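Side-chain contact in TIR domain-containing adapter molecule 1 (Homo sapiens, PDB 4BSX), which acts as a Toll-like receptor signalling adaptor that induces interferon-beta, its N-terminal helical domain resembling IFIT proteins: residues Cys112-Ser115 and Met116-Val119. The protein carries 2 engineered substitutions. Sequence-based numbering, arbitrary orientation.
Sequences CPAS and MRDV. Engineered in segment 116-119: M116 (natural residue Leu).
The backbone N of M116 meets the carbonyl O of P113 at 3.0 Å, the shortest hydrogen bond here and an i to i+3 link at the entry to helix 114-130. Proline suits this entry because a residue at a helix start need not offer an N-H. From the next two carbonyls the spacing widens to i to i+4: D118 N bonds A114 O at 3.2 Å and V119 N reaches S115 O at 3.1 Å. M116, an engineered methionine (leucine in nature) present as selenomethionine, runs beside P113 in the same direction, its CG 4.0 Å from the proline CG; turns in its chi2 and chi3 bonds bring CE to 3.5 Å from OG of S115, a small polar residue suited to the exposed helix start. C112 and M116 also rest on Y103 of helix 96-108. R117 starts with CG anti to the backbone N (chi1 176°) and bends at chi3, which lays one guanidinium face over the short A114 methyl, NH2 to CB 3.6 Å. At the edge of that group, in its plane, NH2 lies 3.4 Å from D118 OD1, a long salt bridge, and NE adds a second weak bond. A leucine in place of R117 would probably leave D118 OD1 without its cationic mate and the A114 methyl without its flat cover. Neighbours in sequence, R117 and D118 probably offset each other's charge at this surface, with OD1 turned to the guanidinium and OD2 weakly bonded to W149.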
loop_
_atom_site.group_PDB
_atom_site.type_symbol
_atom_site.label_atom_id
_atom_site.label_comp_id
_atom_site.label_asym_id
_atom_site.label_seq_id
_atom_site.Cartn_x
_atom_site.Cartn_y
_atom_site.Cartn_z
ATOM N N CYS A 112 1.791 4.896 -12.569
ATOM C CA CYS A 112 0.672 5.848 -12.460
ATOM C C CYS A 112 1.180 7.296 -12.304
ATOM O O CYS A 112 2.322 7.527 -11.939
ATOM C CB CYS A 112 -0.228 5.498 -11.278
ATOM S SG CYS A 112 0.423 6.093 -9.728
ATOM N N PRO A 113 0.330 8.286 -12.608
ATOM C CA PRO A 113 0.777 9.687 -12.536
ATOM C C PRO A 113 1.012 10.171 -11.115
ATOM O O PRO A 113 0.360 9.689 -10.184
ATOM C CB PRO A 113 -0.373 10.461 -13.165
ATOM C CG PRO A 113 -1.534 9.558 -13.078
ATOM C CD PRO A 113 -1.028 8.165 -13.161
ATOM N N ALA A 114 1.948 11.106 -10.965
ATOM C CA ALA A 114 2.340 11.628 -9.670
ATOM C C ALA A 114 1.186 12.368 -8.991
ATOM O O ALA A 114 1.158 12.508 -7.768
ATOM C CB ALA A 114 3.509 12.548 -9.815
ATOM N N SER A 115 0.243 12.843 -9.792
ATOM C CA SER A 115 -0.897 13.548 -9.268
ATOM C C SER A 115 -1.749 12.586 -8.436
ATOM O O SER A 115 -2.479 13.021 -7.550
ATOM C CB SER A 115 -1.732 14.140 -10.409
ATOM O OG SER A 115 -2.554 13.163 -11.004
HETATM N N MSE A 116 -1.666 11.285 -8.720
HETATM C CA MSE A 116 -2.464 10.304 -7.970
HETATM C C MSE A 116 -1.844 10.073 -6.595
HETATM O O MSE A 116 -2.557 9.900 -5.615
HETATM C CB MSE A 116 -2.619 8.971 -8.714
HETATM C CG MSE A 116 -3.738 8.907 -9.794
HETATM SE SE MSE A 116 -5.529 9.582 -9.227
HETATM C CE MSE A 116 -5.371 11.493 -9.721
ATOM N N ARG A 117 -0.520 10.105 -6.518
ATOM C CA ARG A 117 0.143 10.091 -5.222
ATOM C C ARG A 117 -0.265 11.282 -4.365
ATOM O O ARG A 117 -0.406 11.145 -3.154
ATOM C CB ARG A 117 1.645 10.147 -5.402
ATOM C CG ARG A 117 2.409 10.237 -4.081
ATOM C CD ARG A 117 3.832 10.664 -4.321
ATOM N NE ARG A 117 3.828 11.935 -5.021
ATOM C CZ ARG A 117 4.738 12.313 -5.908
ATOM N NH1 ARG A 117 5.770 11.523 -6.197
ATOM N NH2 ARG A 117 4.604 13.496 -6.499
ATOM N N ASP A 118 -0.398 12.449 -4.997
ATOM C CA ASP A 118 -0.655 13.708 -4.295
ATOM C C ASP A 118 -2.030 13.651 -3.670
ATOM O O ASP A 118 -2.230 13.975 -2.490
ATOM C CB ASP A 118 -0.615 14.889 -5.282
ATOM C CG ASP A 118 0.799 15.257 -5.723
ATOM O OD1 ASP A 118 1.786 14.746 -5.145
ATOM O OD2 ASP A 118 0.927 16.097 -6.631
ATOM N N VAL A 119 -2.991 13.264 -4.488
ATOM C CA VAL A 119 -4.364 13.107 -4.037
ATOM C C VAL A 119 -4.413 12.140 -2.852
ATOM O O VAL A 119 -5.069 12.428 -1.855
ATOM C CB VAL A 119 -5.258 12.592 -5.168
ATOM C CG1 VAL A 119 -6.639 12.192 -4.642
ATOM C CG2 VAL A 119 -5.377 13.645 -6.246
#